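Local structure of putative mandelate racemase (Zymomonas mobilis, 2OX4) at residues P113-L118 with Y367-L372. The protein binds magnesium and belongs to the mandelate racemase branch of the enolase superfamily, where it probably acts as a lyase of the dehydratase kind. Residues are numbered along the deposited sequence; the frame is centred on the assembly and turned at random.
Sequences PVYKLL and YKVPEL
The ring of Tyr115 overlaps the side chain of Val369, with Tyr115 CE2 3.6 Å from Val369 CG1. Val369 CG2 also packs against the ring, 3.8 Å from Tyr115 CD2. The approach is oblique to the ring. Tyr115 CG lies between the backbone N and the carbonyl carbon (chi1 76°), and the ring is carried across to 367-372. At its tip, Tyr115 OH donates a hydrogen bond of 2.6 Å to Glu371 OE1, which accepts through its syn lone pair. Glu371 starts out away from 113-118, but its chain bends at chi2 (-74°) and brings the carboxylate back to the hydroxyl. The carboxylate stands almost perpendicular to the ring, the planes 88° apart. Glu371 OE2 forms a salt bridge with Lys121, whose NZ also makes a weak hydrogen bond to Tyr115 OH. A phenylalanine in place of Tyr115 would probably leave Glu371 OE1 without its hydroxyl donor and the carboxylate freer to turn. Pro113 lies against the backbone on both sides of Glu371: its CB is 3.3 Å from Leu372 O and 3.8 Å from Pro370 O. Pro370 O also sits at the edge of the Tyr115 ring, near its plane. The contact is structural packing away from the magnesium site. It joins the turn after helix 89-110 to the loop that leaves strand 366-367 of the barrel domain. Helix 322-333 borders both segments, with Ile333 against Tyr115 and His330 against Val369.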
ATOM      1  N   PRO C 113      -8.755  24.997 -39.865  1.00 11.72           N
ATOM      2  CA  PRO C 113      -7.548  24.321 -39.374  1.00  9.44           C
ATOM      3  C   PRO C 113      -7.921  23.368 -38.243  1.00 14.21           C
ATOM      4  O   PRO C 113      -8.863  23.637 -37.498  1.00 12.42           O
ATOM      5  CB  PRO C 113      -6.680  25.477 -38.835  1.00 12.39           C
ATOM      6  CG  PRO C 113      -7.629  26.609 -38.573  1.00 18.77           C
ATOM      7  CD  PRO C 113      -8.777  26.438 -39.547  1.00 12.73           C
ATOM      8  N   VAL C 114      -7.197  22.257 -38.134  1.00 10.98           N
ATOM      9  CA  VAL C 114      -7.547  21.194 -37.188  1.00 11.65           C
ATOM     10  C   VAL C 114      -7.667  21.677 -35.738  1.00 10.86           C
ATOM     11  O   VAL C 114      -8.555  21.219 -35.009  1.00 11.50           O
ATOM     12  CB  VAL C 114      -6.599  19.967 -37.331  1.00 10.32           C
ATOM     13  CG1 VAL C 114      -6.662  19.044 -36.107  1.00 14.43           C
ATOM     14  CG2 VAL C 114      -6.965  19.186 -38.574  1.00 12.67           C
ATOM     15  N   TYR C 115      -6.808  22.609 -35.316  1.00 12.18           N
ATOM     16  CA  TYR C 115      -6.849  23.071 -33.915  1.00 12.48           C
ATOM     17  C   TYR C 115      -8.228  23.644 -33.531  1.00 13.67           C
ATOM     18  O   TYR C 115      -8.625  23.559 -32.367  1.00 15.98           O
ATOM     19  CB  TYR C 115      -5.717  24.061 -33.589  1.00 11.99           C
ATOM     20  CG  TYR C 115      -5.954  25.454 -34.147  1.00 13.44           C
ATOM     21  CD1 TYR C 115      -6.735  26.383 -33.457  1.00 15.63           C
ATOM     22  CD2 TYR C 115      -5.400  25.833 -35.364  1.00 13.53           C
ATOM     23  CE1 TYR C 115      -6.969  27.649 -33.973  1.00 13.49           C
ATOM     24  CE2 TYR C 115      -5.616  27.099 -35.883  1.00 12.98           C
ATOM     25  CZ  TYR C 115      -6.401  27.998 -35.187  1.00 17.04           C
ATOM     26  OH  TYR C 115      -6.613  29.246 -35.716  1.00 14.55           O
ATOM     27  N   LYS C 116      -8.951  24.202 -34.506  1.00 10.32           N
ATOM     28  CA  LYS C 116     -10.299  24.723 -34.255  0.50 11.20           C
ATOM     29  C   LYS C 116     -11.283  23.586 -33.961  1.00 13.60           C
ATOM     30  O   LYS C 116     -12.298  23.805 -33.343  1.00 15.74           O
ATOM     31  CB  LYS C 116     -10.808  25.570 -35.429  0.50 11.78           C
ATOM     32  CG  LYS C 116     -10.027  26.862 -35.693  0.50 15.92           C
ATOM     33  CD  LYS C 116     -10.655  28.076 -35.016  0.50 26.31           C
ATOM     34  CE  LYS C 116      -9.957  29.385 -35.427  0.50 11.22           C
ATOM     35  NZ  LYS C 116     -10.609  30.041 -36.604  0.50 14.92           N
ATOM     36  N   LEU C 117     -10.966  22.371 -34.418  1.00 12.75           N
ATOM     37  CA  LEU C 117     -11.789  21.193 -34.112  1.00 12.20           C
ATOM     38  C   LEU C 117     -11.363  20.455 -32.836  1.00 11.34           C
ATOM     39  O   LEU C 117     -12.072  19.566 -32.374  1.00 13.98           O
ATOM     40  CB  LEU C 117     -11.827  20.227 -35.302  1.00  9.49           C
ATOM     41  CG  LEU C 117     -12.259  20.852 -36.636  1.00 10.77           C
ATOM     42  CD1 LEU C 117     -12.169  19.844 -37.777  1.00 12.82           C
ATOM     43  CD2 LEU C 117     -13.654  21.432 -36.500  1.00 18.89           C
ATOM     44  N   LEU C 118     -10.222  20.835 -32.277  1.00 12.18           N
ATOM     45  CA  LEU C 118      -9.677  20.192 -31.067  1.00 12.02           C
ATOM     46  C   LEU C 118      -9.878  21.040 -29.806  1.00 13.56           C
ATOM     47  O   LEU C 118      -9.436  20.672 -28.711  1.00 13.52           O
ATOM     48  CB  LEU C 118      -8.188  19.909 -31.259  1.00 15.61           C
ATOM     49  CG  LEU C 118      -7.759  18.996 -32.409  1.00 11.77           C
ATOM     50  CD1 LEU C 118      -6.223  19.011 -32.518  1.00 13.92           C
ATOM     51  CD2 LEU C 118      -8.275  17.570 -32.183  1.00 17.36           C
ATOM     52  N   TYR C 367       7.087  28.932 -32.762  1.00 12.58           N
ATOM     53  CA  TYR C 367       6.225  28.368 -33.803  1.00 12.02           C
ATOM     54  C   TYR C 367       4.808  28.947 -33.767  1.00 17.32           C
ATOM     55  O   TYR C 367       4.228  29.117 -32.698  1.00 16.14           O
ATOM     56  CB  TYR C 367       6.117  26.847 -33.632  1.00 13.64           C
ATOM     57  CG  TYR C 367       6.811  25.999 -34.686  1.00 15.41           C
ATOM     58  CD1 TYR C 367       7.578  24.904 -34.306  1.00 16.54           C
ATOM     59  CD2 TYR C 367       6.683  26.272 -36.054  1.00 14.36           C
ATOM     60  CE1 TYR C 367       8.201  24.091 -35.241  1.00 14.02           C
ATOM     61  CE2 TYR C 367       7.314  25.468 -37.004  1.00 14.54           C
ATOM     62  CZ  TYR C 367       8.070  24.383 -36.588  1.00 16.32           C
ATOM     63  OH  TYR C 367       8.704  23.562 -37.495  1.00 18.61           O
ATOM     64  N   LYS C 368       4.238  29.206 -34.939  1.00 13.30           N
ATOM     65  CA  LYS C 368       2.796  29.435 -35.058  1.00 13.26           C
ATOM     66  C   LYS C 368       2.120  28.221 -35.693  1.00  9.12           C
ATOM     67  O   LYS C 368       2.700  27.561 -36.554  1.00 12.84           O
ATOM     68  CB  LYS C 368       2.523  30.693 -35.890  1.00 18.80           C
ATOM     69  CG  LYS C 368       2.664  31.990 -35.098  1.00 23.43           C
ATOM     70  CD  LYS C 368       2.572  33.203 -36.007  1.00 38.86           C
ATOM     71  CE  LYS C 368       2.964  34.475 -35.268  1.00 44.13           C
ATOM     72  NZ  LYS C 368       1.981  34.834 -34.209  1.00 59.41           N
ATOM     73  N   VAL C 369       0.894  27.928 -35.273  1.00 12.59           N
ATOM     74  CA  VAL C 369       0.137  26.825 -35.879  1.00 12.55           C
ATOM     75  C   VAL C 369      -0.258  27.196 -37.317  1.00 13.21           C
ATOM     76  O   VAL C 369      -0.568  28.366 -37.585  1.00 14.02           O
ATOM     77  CB  VAL C 369      -1.110  26.464 -35.027  1.00 15.02           C
ATOM     78  CG1 VAL C 369      -2.177  27.565 -35.098  1.00 11.59           C
ATOM     79  CG2 VAL C 369      -1.676  25.099 -35.423  1.00 12.71           C
ATOM     80  N   PRO C 370      -0.214  26.223 -38.257  1.00 13.58           N
ATOM     81  CA  PRO C 370      -0.798  26.517 -39.578  1.00 14.07           C
ATOM     82  C   PRO C 370      -2.268  26.948 -39.490  1.00 16.62           C
ATOM     83  O   PRO C 370      -3.007  26.515 -38.597  1.00 15.94           O
ATOM     84  CB  PRO C 370      -0.673  25.183 -40.329  1.00 11.35           C
ATOM     85  CG  PRO C 370       0.488  24.487 -39.658  1.00 18.95           C
ATOM     86  CD  PRO C 370       0.371  24.869 -38.203  1.00 15.84           C
ATOM     87  N   GLU C 371      -2.678  27.820 -40.408  1.00 14.51           N
ATOM     88  CA  GLU C 371      -4.039  28.345 -40.409  1.00 11.10           C
ATOM     89  C   GLU C 371      -4.835  27.906 -41.647  1.00 13.94           C
ATOM     90  O   GLU C 371      -5.970  28.345 -41.849  1.00 13.95           O
ATOM     91  CB  GLU C 371      -4.021  29.876 -40.303  1.00 13.64           C
ATOM     92  CG  GLU C 371      -3.392  30.431 -39.033  1.00 15.17           C
ATOM     93  CD  GLU C 371      -4.267  30.265 -37.790  1.00 20.38           C
ATOM     94  OE1 GLU C 371      -5.448  29.879 -37.908  1.00 19.81           O
ATOM     95  OE2 GLU C 371      -3.765  30.536 -36.680  1.00 18.96           O
ATOM     96  N   LEU C 372      -4.243  27.030 -42.458  1.00 12.62           N
ATOM     97  CA  LEU C 372      -4.891  26.472 -43.646  1.00 12.80           C
ATOM     98  C   LEU C 372      -5.942  25.448 -43.199  1.00 14.74           C
ATOM     99  O   LEU C 372      -5.917  25.015 -42.041  1.00 12.85           O
ATOM    100  CB  LEU C 372      -3.842  25.795 -44.539  1.00 12.21           C
ATOM    101  CG  LEU C 372      -2.764  26.684 -45.168  1.00 18.05           C
ATOM    102  CD1 LEU C 372      -1.719  25.831 -45.897  1.00 18.52           C
ATOM    103  CD2 LEU C 372      -3.400  27.685 -46.123  1.00 24.50           C
TER